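Local coordinates for D-xylonate dehydratase (Caulobacter crescentus, PDB 5OYN), which catalyses the dehydration of D-xylonate to 2-dehydro-3-deoxy-D-arabinonate, and of D-gluconate with similar efficiency, using a [2Fe-2S] cluster and magnesium, at residues Ile59-Ser64 with Arg71-Leu76; Val178-Arg183 with Val473-Pro478; Thr231-Ile236 with Arg241-Met246; Gly496-Thr501 with Ser506-Ser511. All coordinates share one frame; numbering follows the deposited sequence.

Interaction 1: residues Ile59-Ser64 with Arg71-Leu76; sequences IAQTGS and RIHLDL
Q61 sets its CG anti to the backbone N (chi1 178°) and then folds at chi2 (62°), which swings its amide from the end of strand 56-61 across to H73. There Q61 NE2 donates a nearly straight hydrogen bond of 2.9 Å to H73 O, leaving in the plane of its own amide but reaching the acceptor from well above the carbonyl plane. E93 offers NE2 a second acceptor. Q61 OE1 receives G63 N at 3.0 Å, so one amide holds both the loop after the strand and the start of helix 73-87. These elements open the beta-alpha-beta unit of strand 56-61, helix 73-87 and strand 90-95; the loop between the segments carries C69, a ligand of the iron-sulfur cluster. The H73 ring is inclined 55° to the Q61 amide, and its NE2 is bound by T135 O. Nearby, G63 CA lies 3.6 Å from R71 CA, bringing the two backbones together. L74 reaches over with CD2, 3.6 Å from G63 O. The extended chain of R71 runs past S64 O, 3.6 Å from R71 CD, toward a salt bridge with D65 and a cation-pi contact with Y43 of a second subunit.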
loop_
_atom_site.group_PDB
_atom_site.type_symbol
_atom_site.label_atom_id
_atom_site.label_comp_id
_atom_site.label_asym_id
_atom_site.label_seq_id
_atom_site.Cartn_x
_atom_site.Cartn_y
_atom_site.Cartn_z
ATOM N N ILE A 59 2.450 4.301 -16.624
ATOM C CA ILE A 59 2.685 5.349 -15.632
ATOM C C ILE A 59 4.143 5.202 -15.213
ATOM O O ILE A 59 4.518 4.194 -14.600
ATOM C CB ILE A 59 1.730 5.247 -14.422
ATOM C CG1 ILE A 59 0.274 5.225 -14.880
ATOM C CG2 ILE A 59 1.884 6.433 -13.480
ATOM C CD1 ILE A 59 -0.702 5.009 -13.748
ATOM N N ALA A 60 4.979 6.175 -15.570
ATOM C CA ALA A 60 6.405 6.082 -15.250
ATOM C C ALA A 60 6.611 6.639 -13.847
ATOM O O ALA A 60 6.668 7.857 -13.645
ATOM C CB ALA A 60 7.259 6.797 -16.285
ATOM N N GLN A 61 6.706 5.724 -12.876
ATOM C CA GLN A 61 6.809 6.062 -11.463
ATOM C C GLN A 61 8.214 6.524 -11.123
ATOM O O GLN A 61 9.193 5.821 -11.392
ATOM C CB GLN A 61 6.452 4.853 -10.607
ATOM C CG GLN A 61 6.585 5.109 -9.124
ATOM C CD GLN A 61 5.647 6.199 -8.649
ATOM O OE1 GLN A 61 5.985 7.379 -8.701
ATOM N NE2 GLN A 61 4.452 5.810 -8.201
ATOM N N THR A 62 8.317 7.690 -10.500
ATOM C CA THR A 62 9.614 8.197 -10.094
ATOM C C THR A 62 9.791 8.261 -8.588
ATOM O O THR A 62 10.926 8.428 -8.120
ATOM C CB THR A 62 9.855 9.586 -10.696
ATOM O OG1 THR A 62 8.791 10.473 -10.315
ATOM C CG2 THR A 62 9.963 9.480 -12.228
ATOM N N GLY A 63 8.714 8.108 -7.822
ATOM C CA GLY A 63 8.815 8.193 -6.379
ATOM C C GLY A 63 9.345 6.903 -5.790
ATOM O O GLY A 63 9.065 5.813 -6.284
ATOM N N SER A 64 10.140 7.046 -4.727
ATOM C CA SER A 64 10.595 5.925 -3.908
ATOM C C SER A 64 11.228 6.488 -2.642
ATOM O O SER A 64 11.415 7.702 -2.506
ATOM C CB SER A 64 11.590 5.040 -4.648
ATOM O OG SER A 64 12.853 5.667 -4.662
ATOM N N ARG A 71 8.426 11.082 -4.032
ATOM C CA ARG A 71 7.772 9.962 -3.377
ATOM C C ARG A 71 6.271 10.173 -3.208
ATOM O O ARG A 71 5.539 9.186 -3.050
ATOM C CB ARG A 71 8.441 9.716 -2.031
ATOM C CG ARG A 71 7.994 8.468 -1.312
ATOM C CD ARG A 71 8.827 8.315 -0.061
ATOM N NE ARG A 71 8.550 7.091 0.681
ATOM C CZ ARG A 71 7.551 6.953 1.551
ATOM N NH1 ARG A 71 6.709 7.961 1.780
ATOM N NH2 ARG A 71 7.396 5.800 2.185
ATOM N N ILE A 72 5.795 11.427 -3.259
ATOM C CA ILE A 72 4.354 11.688 -3.226
ATOM C C ILE A 72 3.631 10.962 -4.359
ATOM O O ILE A 72 2.429 10.674 -4.261
ATOM C CB ILE A 72 4.069 13.212 -3.265
ATOM C CG1 ILE A 72 2.578 13.484 -3.061
ATOM C CG2 ILE A 72 4.540 13.842 -4.573
ATOM C CD1 ILE A 72 2.191 13.688 -1.632
ATOM N N HIS A 73 4.341 10.630 -5.432
ATOM C CA HIS A 73 3.713 9.862 -6.490
ATOM C C HIS A 73 3.405 8.432 -6.073
ATOM O O HIS A 73 2.713 7.735 -6.811
ATOM C CB HIS A 73 4.595 9.873 -7.734
ATOM C CG HIS A 73 4.660 11.204 -8.415
ATOM N ND1 HIS A 73 3.619 11.702 -9.166
ATOM C CD2 HIS A 73 5.635 12.142 -8.451
ATOM C CE1 HIS A 73 3.954 12.887 -9.647
ATOM N NE2 HIS A 73 5.173 13.179 -9.226
ATOM N N LEU A 74 3.887 7.971 -4.919
ATOM C CA LEU A 74 3.467 6.650 -4.458
ATOM C C LEU A 74 2.015 6.665 -4.001
ATOM O O LEU A 74 1.290 5.684 -4.212
ATOM C CB LEU A 74 4.388 6.159 -3.344
ATOM C CG LEU A 74 5.816 5.850 -3.816
ATOM C CD1 LEU A 74 6.697 5.359 -2.672
ATOM C CD2 LEU A 74 5.814 4.853 -4.972
ATOM N N ASP A 75 1.558 7.772 -3.406
ATOM C CA ASP A 75 0.145 7.912 -3.078
ATOM C C ASP A 75 -0.672 8.465 -4.243
ATOM O O ASP A 75 -1.834 8.063 -4.409
ATOM C CB ASP A 75 -0.028 8.788 -1.826
ATOM C CG ASP A 75 -1.428 8.636 -1.170
ATOM O OD1 ASP A 75 -1.511 8.231 0.031
ATOM O OD2 ASP A 75 -2.440 8.946 -1.850
ATOM N N LEU A 76 -0.096 9.339 -5.088
ATOM C CA LEU A 76 -0.883 9.900 -6.185
ATOM C C LEU A 76 -1.106 8.909 -7.307
ATOM O O LEU A 76 -2.062 9.075 -8.071
ATOM C CB LEU A 76 -0.225 11.130 -6.789
ATOM C CG LEU A 76 0.030 12.366 -5.957
ATOM C CD1 LEU A 76 0.823 13.329 -6.839
ATOM C CD2 LEU A 76 -1.276 12.963 -5.507
#

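Interaction 2: residues Val178-Arg183 with Val473-Pro478; sequences VIWRSR and VVNMQP
A single water joins W180 to Q477, donating to W180 O at 2.9 Å and to Q477 OE1 at 2.7 Å. It bridges helix 177-187, in the N-terminal family region, to the loop that follows the magnesium ligand E472 in the C-terminal region; the backbone angles of N475 fit an inverse gamma turn in that loop. Q477 places CG between its backbone N and carbonyl carbon (chi1 69°) and stays extended beyond, which carries OE1 to the backbone of R183, 3.3 Å from R183 C. OE1 and R183 O are both acceptors and form no bond. With an alanine for Q477 the water is likely to lose its second anchor, and a gap would probably open beside R183. R183 NE lies at the edge of the W180 ring, in its plane, and NH1 and NH2 go on to salt bridges with D31 and with the terminal carboxylate of H600, both of a second subunit. W180 NE1 is bound by T501, and the indole lies about 8 Å from the magnesium ion. N475 stands its amide almost upright on one face of that indole, the planes 87° apart, with N475 ND2 offset toward the rim and 3.4 Å from W180 CD2.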
loop_
_atom_site.group_PDB
_atom_site.type_symbol
_atom_site.label_atom_id
_atom_site.label_comp_id
_atom_site.label_asym_id
_atom_site.label_seq_id
_atom_site.Cartn_x
_atom_site.Cartn_y
_atom_site.Cartn_z
ATOM N N VAL A 178 18.208 28.130 1.973
ATOM C CA VAL A 178 18.593 28.157 3.378
ATOM C C VAL A 178 20.019 27.644 3.544
ATOM O O VAL A 178 20.753 28.117 4.413
ATOM C CB VAL A 178 17.565 27.376 4.234
ATOM C CG1 VAL A 178 17.728 25.854 4.105
ATOM C CG2 VAL A 178 17.647 27.799 5.685
ATOM N N ILE A 179 20.460 26.722 2.688
ATOM C CA ILE A 179 21.832 26.230 2.786
ATOM C C ILE A 179 22.826 27.335 2.434
ATOM O O ILE A 179 23.805 27.557 3.155
ATOM C CB ILE A 179 22.035 24.992 1.896
ATOM C CG1 ILE A 179 21.045 23.872 2.264
ATOM C CG2 ILE A 179 23.478 24.505 1.985
ATOM C CD1 ILE A 179 20.954 23.545 3.741
ATOM N N TRP A 180 22.595 28.045 1.320
ATOM C CA TRP A 180 23.538 29.079 0.889
ATOM C C TRP A 180 23.552 30.267 1.841
ATOM O O TRP A 180 24.618 30.837 2.092
ATOM C CB TRP A 180 23.215 29.547 -0.526
ATOM C CG TRP A 180 22.609 28.491 -1.371
ATOM C CD1 TRP A 180 21.442 28.574 -2.082
ATOM C CD2 TRP A 180 23.126 27.181 -1.597
ATOM N NE1 TRP A 180 21.199 27.389 -2.733
ATOM C CE2 TRP A 180 22.216 26.514 -2.448
ATOM C CE3 TRP A 180 24.268 26.501 -1.163
ATOM C CZ2 TRP A 180 22.422 25.203 -2.885
ATOM C CZ3 TRP A 180 24.465 25.183 -1.592
ATOM C CH2 TRP A 180 23.549 24.555 -2.448
ATOM N N ARG A 181 22.386 30.670 2.374
ATOM C CA ARG A 181 22.375 31.734 3.381
ATOM C C ARG A 181 23.010 31.274 4.683
ATOM O O ARG A 181 23.607 32.079 5.399
ATOM C CB ARG A 181 20.952 32.235 3.662
ATOM C CG ARG A 181 20.158 32.589 2.424
ATOM C CD ARG A 181 19.038 33.599 2.659
ATOM N NE ARG A 181 18.785 34.327 1.406
ATOM C CZ ARG A 181 17.591 34.474 0.826
ATOM N NH1 ARG A 181 16.495 33.960 1.392
ATOM N NH2 ARG A 181 17.494 35.145 -0.325
ATOM N N SER A 182 22.895 29.998 5.016
ATOM C CA SER A 182 23.459 29.544 6.274
ATOM C C SER A 182 24.951 29.306 6.171
ATOM O O SER A 182 25.634 29.350 7.200
ATOM C CB SER A 182 22.747 28.276 6.760
ATOM O OG SER A 182 21.519 28.627 7.383
ATOM N N ARG A 183 25.462 29.041 4.961
ATOM C CA ARG A 183 26.907 28.981 4.760
ATOM C C ARG A 183 27.559 30.324 5.080
ATOM O O ARG A 183 28.687 30.368 5.585
ATOM C CB ARG A 183 27.225 28.549 3.323
ATOM C CG ARG A 183 27.120 27.045 3.078
ATOM C CD ARG A 183 28.191 26.528 2.123
ATOM N NE ARG A 183 27.692 26.317 0.763
ATOM C CZ ARG A 183 28.096 25.351 -0.071
ATOM N NH1 ARG A 183 29.021 24.471 0.286
ATOM N NH2 ARG A 183 27.576 25.266 -1.286
ATOM N N VAL A 473 28.324 23.953 -8.369
ATOM C CA VAL A 473 29.392 24.443 -7.488
ATOM C C VAL A 473 29.822 25.884 -7.772
ATOM O O VAL A 473 30.826 26.356 -7.220
ATOM C CB VAL A 473 30.628 23.522 -7.557
ATOM C CG1 VAL A 473 30.318 22.147 -6.969
ATOM C CG2 VAL A 473 31.151 23.423 -8.986
ATOM N N VAL A 474 29.072 26.605 -8.607
ATOM C CA VAL A 474 29.515 27.936 -9.008
ATOM C C VAL A 474 29.117 29.004 -7.988
ATOM O O VAL A 474 29.789 30.038 -7.879
ATOM C CB VAL A 474 28.989 28.275 -10.415
ATOM C CG1 VAL A 474 29.338 29.709 -10.798
ATOM C CG2 VAL A 474 29.576 27.310 -11.446
ATOM N N ASN A 475 28.050 28.795 -7.213
ATOM C CA ASN A 475 27.652 29.827 -6.255
ATOM C C ASN A 475 28.652 29.924 -5.099
ATOM O O ASN A 475 28.286 29.744 -3.930
ATOM C CB ASN A 475 26.218 29.589 -5.743
ATOM C CG ASN A 475 25.988 28.176 -5.195
ATOM O OD1 ASN A 475 26.383 27.178 -5.802
ATOM N ND2 ASN A 475 25.320 28.093 -4.050
ATOM N N MET A 476 29.915 30.230 -5.425
ATOM C CA MET A 476 30.971 30.399 -4.430
ATOM C C MET A 476 30.741 31.651 -3.593
ATOM O O MET A 476 30.275 32.675 -4.100
ATOM C CB MET A 476 32.333 30.490 -5.114
ATOM C CG MET A 476 32.863 29.166 -5.635
ATOM S SD MET A 476 34.250 29.327 -6.793
ATOM C CE MET A 476 33.385 30.009 -8.200
ATOM N N GLN A 477 31.096 31.576 -2.296
ATOM C CA GLN A 477 30.881 32.718 -1.414
ATOM C C GLN A 477 32.198 33.440 -1.101
ATOM O O GLN A 477 33.278 32.840 -1.186
ATOM C CB GLN A 477 30.204 32.286 -0.106
ATOM C CG GLN A 477 31.056 31.446 0.837
ATOM C CD GLN A 477 30.398 31.286 2.205
ATOM O OE1 GLN A 477 29.167 31.237 2.313
ATOM N NE2 GLN A 477 31.213 31.209 3.255
ATOM N N PRO A 478 32.140 34.727 -0.746
ATOM C CA PRO A 478 33.354 35.469 -0.389
ATOM C C PRO A 478 34.111 34.790 0.737
ATOM O O PRO A 478 33.533 34.001 1.499
ATOM C CB PRO A 478 32.809 36.831 0.065
ATOM C CG PRO A 478 31.511 36.973 -0.620
ATOM C CD PRO A 478 30.948 35.594 -0.742
HETATM O O HOH W 1 27.150 30.578 0.647
#

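Interaction 3: residues Thr231-Ile236 with Arg241-Met246; sequences TGCAAI and RERGQM
R243 NH2 binds two carbonyl oxygens of the preceding loop at once, C233 O at 2.8 Å and I236 O at 2.8 Å. The first lies at the edge of the guanidinium, in its plane, and is met head-on, with a C=O...N angle of 178°; the second is tilted from that plane. R243 NH1 adds weak bonds to C233 O and to C233 SG. To get there, R243 starts with CG anti to the backbone N (chi1 167°) and bends at both chi2 and chi3, curling toward the loop carbonyls. Were R243 a methionine, C233 O and I236 O would probably lose their donor and the loop could shift against the helix. The loop, whose residues 233-235 turn as in a helix but lack its hydrogen-bond pattern, leads into helix 241-259, and R243, near the N-terminal end of that helix, holds the chain that enters it. Packing spreads outward from I236: its CB lies over one guanidinium face, 3.5 Å from R243 NH2, its CG2 meets E242 CB at 3.5 Å, and its CD1 touches M246 CE at 3.8 Å. M246, also bent twice, rests CG on C233 SG at 3.8 Å.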
loop_
_atom_site.group_PDB
_atom_site.type_symbol
_atom_site.label_atom_id
_atom_site.label_comp_id
_atom_site.label_asym_id
_atom_site.label_seq_id
_atom_site.Cartn_x
_atom_site.Cartn_y
_atom_site.Cartn_z
ATOM N N THR A 231 -3.597 22.559 -17.209
ATOM C CA THR A 231 -3.433 23.915 -16.709
ATOM C C THR A 231 -3.490 23.901 -15.190
ATOM O O THR A 231 -4.395 23.303 -14.597
ATOM C CB THR A 231 -4.515 24.842 -17.278
ATOM O OG1 THR A 231 -4.631 24.646 -18.690
ATOM C CG2 THR A 231 -4.163 26.273 -17.027
ATOM N N GLY A 232 -2.513 24.556 -14.565
ATOM C CA GLY A 232 -2.434 24.652 -13.127
ATOM C C GLY A 232 -1.675 23.530 -12.465
ATOM O O GLY A 232 -1.517 23.552 -11.242
ATOM N N CYS A 233 -1.169 22.574 -13.243
ATOM C CA CYS A 233 -0.542 21.384 -12.685
ATOM C C CYS A 233 0.764 21.696 -11.951
ATOM O O CYS A 233 1.039 21.121 -10.890
ATOM C CB CYS A 233 -0.292 20.385 -13.807
ATOM S SG CYS A 233 0.300 18.790 -13.274
ATOM N N ALA A 234 1.591 22.580 -12.499
ATOM C CA ALA A 234 2.968 22.695 -12.025
ATOM C C ALA A 234 3.042 23.065 -10.548
ATOM O O ALA A 234 3.827 22.478 -9.793
ATOM C CB ALA A 234 3.726 23.725 -12.863
ATOM N N ALA A 235 2.234 24.030 -10.113
ATOM C CA ALA A 235 2.522 24.727 -8.866
ATOM C C ALA A 235 1.833 24.150 -7.637
ATOM O O ALA A 235 2.218 24.535 -6.525
ATOM C CB ALA A 235 2.138 26.203 -8.972
ATOM N N ILE A 236 0.828 23.287 -7.795
ATOM C CA ILE A 236 0.110 22.759 -6.623
ATOM C C ILE A 236 1.105 22.109 -5.670
ATOM O O ILE A 236 1.908 21.257 -6.100
ATOM C CB ILE A 236 -0.972 21.746 -7.040
ATOM C CG1 ILE A 236 -1.759 22.221 -8.264
ATOM C CG2 ILE A 236 -1.927 21.520 -5.879
ATOM C CD1 ILE A 236 -2.550 21.121 -8.947
ATOM N N ARG A 241 -4.978 18.540 -1.524
ATOM C CA ARG A 241 -5.793 17.540 -2.208
ATOM C C ARG A 241 -5.968 17.907 -3.674
ATOM O O ARG A 241 -6.168 17.015 -4.510
ATOM C CB ARG A 241 -7.152 17.336 -1.518
ATOM C CG ARG A 241 -7.957 18.580 -1.288
ATOM C CD ARG A 241 -9.116 18.730 -2.270
ATOM N NE ARG A 241 -9.872 19.925 -1.896
ATOM C CZ ARG A 241 -10.004 21.031 -2.629
ATOM N NH1 ARG A 241 -9.471 21.120 -3.838
ATOM N NH2 ARG A 241 -10.693 22.052 -2.150
ATOM N N GLU A 242 -5.869 19.204 -3.999
ATOM C CA GLU A 242 -5.827 19.670 -5.382
ATOM C C GLU A 242 -4.881 18.806 -6.206
ATOM O O GLU A 242 -5.187 18.463 -7.349
ATOM C CB GLU A 242 -5.367 21.120 -5.459
ATOM C CG GLU A 242 -6.454 22.162 -5.522
ATOM C CD GLU A 242 -5.877 23.582 -5.524
ATOM O OE1 GLU A 242 -5.809 24.203 -4.438
ATOM O OE2 GLU A 242 -5.485 24.080 -6.610
ATOM N N ARG A 243 -3.739 18.433 -5.624
ATOM C CA ARG A 243 -2.765 17.624 -6.348
ATOM C C ARG A 243 -3.329 16.256 -6.696
ATOM O O ARG A 243 -3.106 15.745 -7.798
ATOM C CB ARG A 243 -1.497 17.474 -5.522
ATOM C CG ARG A 243 -0.582 16.414 -6.037
ATOM C CD ARG A 243 -0.062 16.736 -7.428
ATOM N NE ARG A 243 0.682 17.991 -7.464
ATOM C CZ ARG A 243 0.851 18.730 -8.557
ATOM N NH1 ARG A 243 0.343 18.335 -9.716
ATOM N NH2 ARG A 243 1.548 19.859 -8.497
ATOM N N GLY A 244 -4.056 15.635 -5.767
ATOM C CA GLY A 244 -4.625 14.334 -6.059
ATOM C C GLY A 244 -5.793 14.423 -7.012
ATOM O O GLY A 244 -6.011 13.514 -7.821
ATOM N N GLN A 245 -6.563 15.509 -6.934
ATOM C CA GLN A 245 -7.561 15.769 -7.961
ATOM C C GLN A 245 -6.906 15.953 -9.322
ATOM O O GLN A 245 -7.356 15.392 -10.329
ATOM C CB GLN A 245 -8.374 16.988 -7.580
ATOM C CG GLN A 245 -9.338 16.662 -6.494
ATOM C CD GLN A 245 -9.911 17.879 -5.863
ATOM O OE1 GLN A 245 -9.356 18.966 -5.989
ATOM N NE2 GLN A 245 -11.037 17.715 -5.175
ATOM N N MET A 246 -5.832 16.732 -9.372
ATOM C CA MET A 246 -5.137 16.916 -10.632
ATOM C C MET A 246 -4.608 15.587 -11.146
ATOM O O MET A 246 -4.619 15.328 -12.356
ATOM C CB MET A 246 -4.004 17.926 -10.460
ATOM C CG MET A 246 -3.066 17.997 -11.638
ATOM S SD MET A 246 -3.849 18.869 -13.017
ATOM C CE MET A 246 -4.283 20.440 -12.276
#

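Interaction 4: residues Gly496-Thr501 with Ser506-Ser511; sequences GRQSGT and SILNAS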
loop_
_atom_site.group_PDB
_atom_site.type_symbol
_atom_site.label_atom_id
_atom_site.label_comp_id
_atom_site.label_asym_id
_atom_site.label_seq_id
_atom_site.Cartn_x
_atom_site.Cartn_y
_atom_site.Cartn_z
ATOM N N GLY A 496 30.810 24.968 -14.522
ATOM C CA GLY A 496 29.773 24.150 -13.945
ATOM C C GLY A 496 28.468 24.906 -13.798
ATOM O O GLY A 496 28.216 25.911 -14.476
ATOM N N ARG A 497 27.623 24.410 -12.889
ATOM C CA ARG A 497 26.272 24.921 -12.649
ATOM C C ARG A 497 26.159 25.415 -11.208
ATOM O O ARG A 497 27.131 25.423 -10.452
ATOM C CB ARG A 497 25.222 23.842 -12.958
ATOM C CG ARG A 497 25.574 22.947 -14.160
ATOM C CD ARG A 497 24.433 22.049 -14.612
ATOM N NE ARG A 497 23.554 21.723 -13.498
ATOM C CZ ARG A 497 23.735 20.696 -12.674
ATOM N NH1 ARG A 497 24.755 19.878 -12.854
ATOM N NH2 ARG A 497 22.891 20.489 -11.674
ATOM N N GLN A 498 24.962 25.855 -10.836
ATOM C CA GLN A 498 24.645 26.150 -9.447
ATOM C C GLN A 498 23.203 25.746 -9.210
ATOM O O GLN A 498 22.421 25.628 -10.157
ATOM C CB GLN A 498 24.836 27.626 -9.108
ATOM C CG GLN A 498 23.712 28.502 -9.611
ATOM C CD GLN A 498 23.988 29.967 -9.392
ATOM O OE1 GLN A 498 25.044 30.347 -8.871
ATOM N NE2 GLN A 498 23.032 30.807 -9.774
ATOM N N SER A 499 22.850 25.532 -7.942
ATOM C CA SER A 499 21.486 25.118 -7.631
ATOM C C SER A 499 20.492 26.170 -8.104
ATOM O O SER A 499 20.722 27.376 -7.968
ATOM C CB SER A 499 21.320 24.883 -6.130
ATOM O OG SER A 499 20.011 24.425 -5.820
ATOM N N GLY A 500 19.374 25.710 -8.659
ATOM C CA GLY A 500 18.313 26.618 -9.048
ATOM C C GLY A 500 17.827 27.464 -7.891
ATOM O O GLY A 500 17.079 28.427 -8.064
ATOM N N THR A 501 18.248 27.094 -6.698
ATOM C CA THR A 501 17.924 27.801 -5.476
ATOM C C THR A 501 18.989 28.820 -5.098
ATOM O O THR A 501 18.884 29.442 -4.033
ATOM C CB THR A 501 17.740 26.781 -4.344
ATOM O OG1 THR A 501 18.987 26.124 -4.081
ATOM C CG2 THR A 501 16.740 25.732 -4.771
ATOM N N SER A 506 25.518 34.457 -10.847
ATOM C CA SER A 506 26.717 33.849 -11.391
ATOM C C SER A 506 26.672 33.815 -12.909
ATOM O O SER A 506 25.611 33.896 -13.530
ATOM C CB SER A 506 26.893 32.422 -10.864
ATOM O OG SER A 506 27.003 32.390 -9.454
ATOM N N ILE A 507 27.855 33.675 -13.503
ATOM C CA ILE A 507 28.007 33.368 -14.919
ATOM C C ILE A 507 28.257 31.867 -15.032
ATOM O O ILE A 507 29.264 31.353 -14.527
ATOM C CB ILE A 507 29.140 34.190 -15.551
ATOM C CG1 ILE A 507 28.717 35.649 -15.654
ATOM C CG2 ILE A 507 29.470 33.672 -16.953
ATOM C CD1 ILE A 507 29.760 36.607 -15.157
ATOM N N LEU A 508 27.345 31.166 -15.702
ATOM C CA LEU A 508 27.202 29.728 -15.531
ATOM C C LEU A 508 27.205 29.014 -16.865
ATOM O O LEU A 508 26.954 29.611 -17.914
ATOM C CB LEU A 508 25.891 29.371 -14.821
ATOM C CG LEU A 508 25.786 29.879 -13.403
ATOM C CD1 LEU A 508 24.495 30.631 -13.254
ATOM C CD2 LEU A 508 25.843 28.698 -12.477
ATOM N N ASN A 509 27.436 27.699 -16.781
ATOM C CA ASN A 509 27.292 26.768 -17.904
ATOM C C ASN A 509 28.263 27.093 -19.034
ATOM O O ASN A 509 27.946 26.892 -20.213
ATOM C CB ASN A 509 25.849 26.744 -18.433
ATOM C CG ASN A 509 24.820 26.487 -17.340
ATOM O OD1 ASN A 509 25.148 26.007 -16.249
ATOM N ND2 ASN A 509 23.561 26.803 -17.632
ATOM N N ALA A 510 29.448 27.594 -18.681
ATOM C CA ALA A 510 30.380 28.101 -19.681
ATOM C C ALA A 510 30.823 26.976 -20.601
ATOM O O ALA A 510 31.393 25.979 -20.147
ATOM C CB ALA A 510 31.588 28.747 -19.005
ATOM N N SER A 511 30.539 27.132 -21.891
ATOM C CA SER A 511 30.897 26.163 -22.910
ATOM C C SER A 511 31.789 26.812 -23.966
ATOM O O SER A 511 31.557 27.966 -24.347
ATOM C CB SER A 511 29.641 25.576 -23.575
ATOM O OG SER A 511 28.631 25.343 -22.617
#
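The backbones of G496 and N509 meet in one hydrogen bond, N509 N to G496 O at 3.0 Å, where the touching runs point 133° apart and N509 adopts left-handed backbone angles (phi 63°). Strand 507-511, which pairs with strand 401-404 in an antiparallel sheet, is thereby fastened to the loop leaving strand 492-494; I507 adds backbone bonds to T492 and G494. The side chains of Q498 and L508 cross at about a right angle. L508 CD2 sits against the loop backbone, 3.4 Å from Q498 N, and also touches Q498 CG at 3.6 Å, while L508 CD1 lies 3.8 Å from Q498 NE2. Beyond CG the Q498 chain is extended, which carries its amide past L508 to S506. S506 OG donates to Q498 OE1 at 2.9 Å, tilted from the carbonyl plane, and is also bonded to T492. Q498 NE2 is taken by S504 O, so both ends of this buried amide are engaged. R497 points its guanidinium to the magnesium site, bonding N288 through NE and, weakly, the metal ligand E472 through NH2. N509 ND2 binds Q290, and its other amide atom, N509 OD1, rests 3.7 Å from R497 CG.

From the N terminus, interaction 1 comes first and closes the short loop around the cluster ligand C69, between strand 56-61 of the parallel sheet and the helix 73-87 that follows it. Interaction 2 opens at helix 177-187 and closes almost 300 residues later, joining the two family regions; interaction 3, a local closure where the chain enters helix 241-259, falls wholly within that span. Interaction 4 follows as another short closure in the C-terminal region, and no two contacts cross. Two pairs touch. L76 packs on R243 and G244, joining interactions 1 and 3 in the N-terminal region, while V474 N with R497 O and the packing of W180 on S499 link interactions 2 and 4 beside the magnesium site.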